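Local coordinates for beta-porphyranase A (Bacteroides plebeius, PDB 4AW7), which hydrolyses the beta-1,4 linkages between D-galactose and L-galactose-6-sulfate in porphyran, the sulfated polysaccharide of red seaweed, leaving mostly disaccharides, at residues Phe317-Ala322 with Tyr335-Phe340; Lys321-Ile326 with Leu348-Trp353. All blocks are in the same frame, centred on the assembly; numbering follows the deposited sequence.

Contact 1. Residues Phe317-Ala322 with Tyr335-Phe340; sequences FVSDKA and YSAALF. With L6S (6-O-sulfo-alpha-L-galactopyranose), chain B; GLA (alpha-D-galactopyranose), chain C; GAL (beta-D-galactopyranose), chain D.
The carbonyl oxygen of Asp320 is gripped by two consecutive amides of the facing chain: Leu339 N lies 2.9 Å from Asp320 O, in the carbonyl plane on a lone pair, while Phe340 N reaches the same oxygen at 3.2 Å from well above that plane. One residue earlier in the chain, Ser319 N donates to Ala337 O over 2.9 Å, and Val318 CA makes a C-H...O contact with the same oxygen. A water bridges Lys321 O and Phe340 O, continuing the seam. Together these bonds fix the loop that carries the substrate-binding Ser319. With chi1 at 62°, Ser319 OG sits between backbone N and carbonyl carbon and lies 2.8 Å from L6S O2S, a sulfate oxygen to which it donates. Asp320 OD1 accepts from Ala322 N in an Asx turn; the Ala322 methyl rests against Tyr335 CB. At the sugar end, Ala337 CB packs 3.5 Å from Phe317 CE2, and Tyr335 OH meets the Phe317 ring at its edge; both aromatics line the galactose pocket, and Phe317 belongs to the -1 subsite pocket that tolerates methyl-galactose. Val318 CG2 touches Leu339 CD1. The segment 317-322 leaves strand 311-316 of the parallel catalytic sheet, while Leu339 and Phe340 pack on helix 54-63 and on strand 353-355.

Contact 2. Residues Lys321-Ile326 with Leu348-Trp353; sequences KAEWHI and LKNTTW. With GAL (beta-D-galactopyranose), chain E; L6S (6-O-sulfo-alpha-L-galactopyranose), chain B.
The substrate-binding loop after strand 311-316, with its 3-10 turn 323-325, is backed by a cation-pi contact between Lys321 and Trp353, at the start of strand 353-355. Lys321 lies stretched over one face of the Trp353 indole: its CB and CG pass above the six-membered ring, its CE stands 3.5 Å from the centroid of the five-membered ring of Trp353, and its NZ is 3.7 Å from that centroid, 19° off the normal. The chain is extended beyond CG, with chi2 178°, which lets successive methylenes run along the indole while the ammonium also forms salt bridges with Asp53 and Asp55. Thr351 CG2 lies over the opposite face, toward its rim. Glu323 CG approaches Trp353 CH2 to 3.9 Å, its chain crossing the indole at about a right angle. Replacing Trp353 by an alanine would probably strip the lysine methylenes of their aromatic cover and leave a gap beside Glu323 and Ile326. Within the turn, Ile326 N bonds to Glu323 O. On the substrate side of this turn, the Trp324 indole stacks one face on a galactose of chain E, whose C1 is 3.7 Å from Trp324 CZ2, and its NE1 makes a weak hydrogen bond to the sulfate of L6S. Away from the sugars, Ile326 CD1 meets the indole of Trp353 at its edge, and Ile326 CG2 rests 4.1 Å from Leu348 CD1.

Leaving strand 311-316, the chain runs through 317-322, enters the 3-10 turn and returns at 335-340, so contact 1 closes a loop of twelve intervening residues. It then passes through the short strand 340-342 and swings out to 348-353, where contact 2 closes a wider loop back onto 321-326. The two closures overlap in a staggered way: contact 2 starts from the end of contact 1's first segment, at the shared Lys321 and Ala322, and ends beyond its second. Phe340 CB packs on Trp353 while Tyr335 meets Trp324. The pair thus ties the end of the catalytic parallel sheet to strands 340-342 and 353-355, and both reach the same sulfated sugar.

Contact 1. Residues Phe317-Ala322 with Tyr335-Phe340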
loop_
_atom_site.group_PDB
_atom_site.type_symbol
_atom_site.label_atom_id
_atom_site.label_comp_id
_atom_site.label_asym_id
_atom_site.label_seq_id
_atom_site.Cartn_x
_atom_site.Cartn_y
_atom_site.Cartn_z
ATOM N N PHE A 317 9.321 3.953 -0.521
ATOM C CA PHE A 317 10.628 3.664 0.043
ATOM C C PHE A 317 11.720 4.491 -0.612
ATOM O O PHE A 317 12.485 3.998 -1.450
ATOM C CB PHE A 317 10.930 2.165 0.086
ATOM C CG PHE A 317 12.056 1.836 1.015
ATOM C CD1 PHE A 317 11.839 1.863 2.383
ATOM C CD2 PHE A 317 13.314 1.483 0.551
ATOM C CE1 PHE A 317 12.830 1.515 3.260
ATOM C CE2 PHE A 317 14.296 1.123 1.460
ATOM C CZ PHE A 317 14.063 1.168 2.770
ATOM N N VAL A 318 11.745 5.754 -0.217
ATOM C CA VAL A 318 12.724 6.755 -0.601
ATOM C C VAL A 318 12.881 7.572 0.691
ATOM O O VAL A 318 11.873 7.993 1.293
ATOM C CB VAL A 318 12.281 7.620 -1.790
ATOM C CG1 VAL A 318 10.804 8.032 -1.722
ATOM C CG2 VAL A 318 13.194 8.871 -1.915
ATOM N N SER A 319 14.116 7.736 1.158
ATOM C CA SER A 319 14.359 8.288 2.462
ATOM C C SER A 319 14.871 9.721 2.453
ATOM O O SER A 319 14.096 10.652 2.239
ATOM C CB SER A 319 15.196 7.333 3.292
ATOM O OG SER A 319 16.460 7.130 2.692
ATOM N N ASP A 320 16.157 9.906 2.749
ATOM C CA ASP A 320 16.662 11.202 3.151
ATOM C C ASP A 320 18.154 11.265 2.850
ATOM O O ASP A 320 18.607 10.790 1.778
ATOM C CB ASP A 320 16.235 11.485 4.589
ATOM C CG ASP A 320 16.579 10.359 5.542
ATOM O OD1 ASP A 320 17.585 9.665 5.316
ATOM O OD2 ASP A 320 15.839 10.205 6.547
ATOM N N LYS A 321 18.958 11.853 3.734
ATOM C CA LYS A 321 20.409 11.833 3.520
ATOM C C LYS A 321 21.034 10.506 3.909
ATOM O O LYS A 321 22.157 10.219 3.534
ATOM C CB LYS A 321 21.047 12.954 4.350
ATOM C CG LYS A 321 20.694 14.325 3.854
ATOM C CD LYS A 321 21.301 15.464 4.707
ATOM C CE LYS A 321 20.981 16.795 4.148
ATOM N NZ LYS A 321 21.434 17.912 4.964
ATOM N N ALA A 322 20.327 9.727 4.722
ATOM C CA ALA A 322 20.775 8.400 5.181
ATOM C C ALA A 322 22.263 8.372 5.538
ATOM O O ALA A 322 23.053 7.528 5.085
ATOM C CB ALA A 322 20.407 7.298 4.159
ATOM N N TYR A 335 23.189 5.091 0.722
ATOM C CA TYR A 335 22.223 3.985 0.678
ATOM C C TYR A 335 21.338 4.150 -0.558
ATOM O O TYR A 335 20.972 5.253 -0.919
ATOM C CB TYR A 335 21.373 4.015 1.940
ATOM C CG TYR A 335 20.407 2.889 2.103
ATOM C CD1 TYR A 335 20.804 1.565 2.011
ATOM C CD2 TYR A 335 19.088 3.140 2.431
ATOM C CE1 TYR A 335 19.890 0.520 2.212
ATOM C CE2 TYR A 335 18.173 2.113 2.626
ATOM C CZ TYR A 335 18.565 0.804 2.518
ATOM O OH TYR A 335 17.636 -0.187 2.733
ATOM N N SER A 336 20.976 3.016 -1.161
ATOM C CA SER A 336 20.157 3.009 -2.372
ATOM C C SER A 336 18.873 3.811 -2.258
ATOM O O SER A 336 18.439 4.404 -3.237
ATOM C CB SER A 336 19.852 1.585 -2.829
ATOM O OG SER A 336 19.078 0.879 -1.887
ATOM N N ALA A 337 18.246 3.819 -1.081
ATOM C CA ALA A 337 16.956 4.510 -0.922
ATOM C C ALA A 337 17.101 6.023 -0.714
ATOM O O ALA A 337 16.077 6.718 -0.673
ATOM C CB ALA A 337 16.167 3.879 0.233
ATOM N N ALA A 338 18.329 6.538 -0.563
ATOM C CA ALA A 338 18.529 7.938 -0.261
ATOM C C ALA A 338 17.843 8.851 -1.273
ATOM O O ALA A 338 17.783 8.543 -2.451
ATOM C CB ALA A 338 20.036 8.246 -0.175
ATOM N N LEU A 339 17.444 10.019 -0.775
ATOM C CA LEU A 339 16.869 11.114 -1.558
ATOM C C LEU A 339 17.896 12.220 -1.873
ATOM O O LEU A 339 17.781 12.902 -2.882
ATOM C CB LEU A 339 15.681 11.675 -0.788
ATOM C CG LEU A 339 14.925 12.836 -1.414
ATOM C CD1 LEU A 339 14.332 12.480 -2.777
ATOM C CD2 LEU A 339 13.871 13.350 -0.402
ATOM N N PHE A 340 18.839 12.420 -0.955
ATOM C CA PHE A 340 19.912 13.431 -1.074
ATOM C C PHE A 340 21.251 12.711 -1.088
ATOM O O PHE A 340 21.467 11.789 -0.301
ATOM C CB PHE A 340 19.886 14.408 0.101
ATOM C CG PHE A 340 18.738 15.381 0.108
ATOM C CD1 PHE A 340 17.505 15.058 0.677
ATOM C CD2 PHE A 340 18.893 16.632 -0.459
ATOM C CE1 PHE A 340 16.470 16.004 0.686
ATOM C CE2 PHE A 340 17.890 17.565 -0.424
ATOM C CZ PHE A 340 16.671 17.246 0.114
HETATM O O1S L6S B . 15.269 5.045 5.600
HETATM O O2S L6S B . 17.414 5.146 4.405
HETATM O O3S L6S B . 17.326 4.832 6.839
HETATM C C1 L6S B . 14.967 -1.193 6.488
HETATM C C2 L6S B . 16.082 -1.561 7.441
HETATM C C3 L6S B . 17.411 -0.995 6.915
HETATM C C4 L6S B . 17.271 0.568 6.772
HETATM C C5 L6S B . 16.074 0.859 5.859
HETATM C C6 L6S B . 15.686 2.350 5.977
HETATM O O2 L6S B . 16.144 -2.986 7.655
HETATM O O3 L6S B . 18.511 -1.323 7.776
HETATM O O4 L6S B . 17.065 1.116 8.083
HETATM O O5 L6S B . 14.867 0.188 6.241
HETATM O O6 L6S B . 16.665 3.120 5.296
HETATM S S1 L6S B . 16.647 4.633 5.528
HETATM C C1 GLA C . 12.742 -4.239 3.713
HETATM C C2 GLA C . 13.564 -3.556 4.823
HETATM C C3 GLA C . 14.296 -2.337 4.293
HETATM C C4 GLA C . 14.985 -2.612 2.980
HETATM C C5 GLA C . 13.966 -3.183 1.978
HETATM C C6 GLA C . 14.584 -3.184 0.532
HETATM O O1 GLA C . 11.547 -3.662 3.397
HETATM O O2 GLA C . 12.693 -3.231 5.954
HETATM O O3 GLA C . 15.328 -1.937 5.154
HETATM O O4 GLA C . 16.070 -3.539 3.179
HETATM O O5 GLA C . 13.528 -4.493 2.564
HETATM O O6 GLA C . 14.230 -1.889 -0.126
HETATM C C1 GAL D . 12.742 -4.239 3.713
HETATM C C2 GAL D . 13.564 -3.556 4.823
HETATM C C3 GAL D . 14.296 -2.337 4.293
HETATM C C4 GAL D . 14.985 -2.612 2.980
HETATM C C5 GAL D . 13.966 -3.183 1.978
HETATM C C6 GAL D . 14.584 -3.184 0.532
HETATM O O1 GAL D . 12.106 -5.442 4.304
HETATM O O2 GAL D . 12.693 -3.231 5.954
HETATM O O3 GAL D . 15.328 -1.937 5.154
HETATM O O4 GAL D . 16.070 -3.539 3.179
HETATM O O5 GAL D . 13.528 -4.493 2.564
HETATM O O6 GAL D . 14.230 -1.889 -0.126
HETATM O O HOH W 1 23.152 10.113 1.034
HETATM O O HOH W 2 23.180 7.435 2.328
#

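Contact 2. Residues Lys321-Ile326 with Leu348-Trp353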
loop_
_atom_site.group_PDB
_atom_site.type_symbol
_atom_site.label_atom_id
_atom_site.label_comp_id
_atom_site.label_asym_id
_atom_site.label_seq_id
_atom_site.Cartn_x
_atom_site.Cartn_y
_atom_site.Cartn_z
ATOM N N LYS A 321 18.958 11.853 3.734
ATOM C CA LYS A 321 20.409 11.833 3.520
ATOM C C LYS A 321 21.034 10.506 3.909
ATOM O O LYS A 321 22.157 10.219 3.534
ATOM C CB LYS A 321 21.047 12.954 4.350
ATOM C CG LYS A 321 20.694 14.325 3.854
ATOM C CD LYS A 321 21.301 15.464 4.707
ATOM C CE LYS A 321 20.981 16.795 4.148
ATOM N NZ LYS A 321 21.434 17.912 4.964
ATOM N N ALA A 322 20.327 9.727 4.722
ATOM C CA ALA A 322 20.775 8.400 5.181
ATOM C C ALA A 322 22.263 8.372 5.538
ATOM O O ALA A 322 23.053 7.528 5.085
ATOM C CB ALA A 322 20.407 7.298 4.159
ATOM N N GLU A 323 22.637 9.305 6.411
ATOM C CA GLU A 323 24.075 9.515 6.691
ATOM C C GLU A 323 24.701 8.333 7.367
ATOM O O GLU A 323 25.907 8.138 7.237
ATOM C CB GLU A 323 24.304 10.779 7.533
ATOM C CG GLU A 323 23.855 12.008 6.823
ATOM C CD GLU A 323 24.175 13.290 7.509
ATOM O OE1 GLU A 323 25.362 13.487 7.782
ATOM O OE2 GLU A 323 23.229 14.091 7.719
ATOM N N TRP A 324 23.905 7.583 8.121
ATOM C CA TRP A 324 24.355 6.355 8.781
ATOM C C TRP A 324 25.059 5.380 7.823
ATOM O O TRP A 324 25.888 4.570 8.278
ATOM C CB TRP A 324 23.160 5.659 9.489
ATOM C CG TRP A 324 22.040 5.330 8.537
ATOM C CD1 TRP A 324 20.953 6.114 8.255
ATOM C CD2 TRP A 324 21.948 4.191 7.673
ATOM N NE1 TRP A 324 20.190 5.524 7.297
ATOM C CE2 TRP A 324 20.753 4.335 6.922
ATOM C CE3 TRP A 324 22.733 3.049 7.476
ATOM C CZ2 TRP A 324 20.345 3.401 5.996
ATOM C CZ3 TRP A 324 22.320 2.113 6.554
ATOM C CH2 TRP A 324 21.153 2.306 5.793
ATOM N N HIS A 325 24.750 5.430 6.530
ATOM C CA HIS A 325 25.326 4.490 5.557
ATOM C C HIS A 325 26.709 4.926 5.085
ATOM O O HIS A 325 27.461 4.122 4.504
ATOM C CB HIS A 325 24.413 4.365 4.325
ATOM C CG HIS A 325 24.779 3.249 3.378
ATOM N ND1 HIS A 325 25.680 3.391 2.341
ATOM C CD2 HIS A 325 24.271 2.001 3.254
ATOM C CE1 HIS A 325 25.742 2.265 1.648
ATOM N NE2 HIS A 325 24.912 1.397 2.197
ATOM N N ILE A 326 26.994 6.218 5.242
ATOM C CA ILE A 326 28.132 6.842 4.556
ATOM C C ILE A 326 29.371 6.672 5.448
ATOM O O ILE A 326 29.690 7.536 6.250
ATOM C CB ILE A 326 27.871 8.321 4.221
ATOM C CG1 ILE A 326 26.563 8.488 3.444
ATOM C CG2 ILE A 326 29.036 8.895 3.418
ATOM C CD1 ILE A 326 26.165 9.878 3.198
ATOM N N LEU A 348 31.148 15.312 5.567
ATOM C CA LEU A 348 29.701 15.400 5.746
ATOM C C LEU A 348 29.269 16.637 6.521
ATOM O O LEU A 348 28.146 17.112 6.358
ATOM C CB LEU A 348 29.162 14.140 6.422
ATOM C CG LEU A 348 29.288 12.869 5.585
ATOM C CD1 LEU A 348 28.737 11.692 6.373
ATOM C CD2 LEU A 348 28.580 13.011 4.212
ATOM N N LYS A 349 30.170 17.174 7.343
ATOM C CA LYS A 349 29.881 18.376 8.127
ATOM C C LYS A 349 29.685 19.597 7.230
ATOM O O LYS A 349 28.823 20.435 7.495
ATOM C CB LYS A 349 31.022 18.630 9.121
ATOM N N ASN A 350 30.465 19.689 6.158
ATOM C CA ASN A 350 30.466 20.880 5.305
ATOM C C ASN A 350 29.893 20.716 3.904
ATOM O O ASN A 350 29.690 21.714 3.201
ATOM C CB ASN A 350 31.900 21.426 5.183
ATOM C CG ASN A 350 32.505 21.788 6.527
ATOM O OD1 ASN A 350 33.517 21.215 6.940
ATOM N ND2 ASN A 350 31.873 22.726 7.229
ATOM N N THR A 351 29.639 19.474 3.487
ATOM C CA THR A 351 29.259 19.221 2.094
ATOM C C THR A 351 27.918 19.844 1.734
ATOM O O THR A 351 27.043 19.971 2.581
ATOM C CB THR A 351 29.228 17.695 1.762
ATOM O OG1 THR A 351 29.045 17.496 0.351
ATOM C CG2 THR A 351 28.159 16.957 2.557
ATOM N N THR A 352 27.781 20.258 0.484
ATOM C CA THR A 352 26.462 20.518 -0.071
ATOM C C THR A 352 25.807 19.152 -0.418
ATOM O O THR A 352 26.474 18.151 -0.589
ATOM C CB THR A 352 26.525 21.422 -1.318
ATOM O OG1 THR A 352 27.468 20.883 -2.235
ATOM C CG2 THR A 352 26.932 22.864 -0.966
ATOM N N TRP A 353 24.486 19.174 -0.528
ATOM C CA TRP A 353 23.691 17.974 -0.769
ATOM C C TRP A 353 22.838 18.172 -1.992
ATOM O O TRP A 353 22.254 19.242 -2.178
ATOM C CB TRP A 353 22.782 17.681 0.428
ATOM C CG TRP A 353 23.545 17.301 1.665
ATOM C CD1 TRP A 353 24.096 18.166 2.584
ATOM C CD2 TRP A 353 23.897 15.990 2.095
ATOM N NE1 TRP A 353 24.722 17.470 3.576
ATOM C CE2 TRP A 353 24.623 16.129 3.306
ATOM C CE3 TRP A 353 23.606 14.695 1.632
ATOM C CZ2 TRP A 353 25.077 15.048 4.019
ATOM C CZ3 TRP A 353 24.076 13.622 2.355
ATOM C CH2 TRP A 353 24.828 13.805 3.523
HETATM C C1 GAL E . 18.156 1.873 8.580
HETATM C C2 GAL E . 17.610 2.801 9.648
HETATM C C3 GAL E . 18.810 3.527 10.253
HETATM C C4 GAL E . 19.811 2.527 10.851
HETATM C C5 GAL E . 20.163 1.544 9.741
HETATM C C6 GAL E . 21.120 0.478 10.222
HETATM O O2 GAL E . 16.635 3.712 9.137
HETATM O O3 GAL E . 18.287 4.391 11.239
HETATM O O4 GAL E . 19.235 1.825 11.962
HETATM O O5 GAL E . 18.977 0.926 9.228
HETATM O O6 GAL E . 21.394 -0.405 9.164
HETATM O O1S L6S B . 15.269 5.045 5.600
HETATM O O2S L6S B . 17.414 5.146 4.405
HETATM O O3S L6S B . 17.326 4.832 6.839
HETATM C C1 L6S B . 14.967 -1.193 6.488
HETATM C C2 L6S B . 16.082 -1.561 7.441
HETATM C C3 L6S B . 17.411 -0.995 6.915
HETATM C C4 L6S B . 17.271 0.568 6.772
HETATM C C5 L6S B . 16.074 0.859 5.859
HETATM C C6 L6S B . 15.686 2.350 5.977
HETATM O O2 L6S B . 16.144 -2.986 7.655
HETATM O O3 L6S B . 18.511 -1.323 7.776
HETATM O O4 L6S B . 17.065 1.116 8.083
HETATM O O5 L6S B . 14.867 0.188 6.241
HETATM O O6 L6S B . 16.665 3.120 5.296
HETATM S S1 L6S B . 16.647 4.633 5.528
#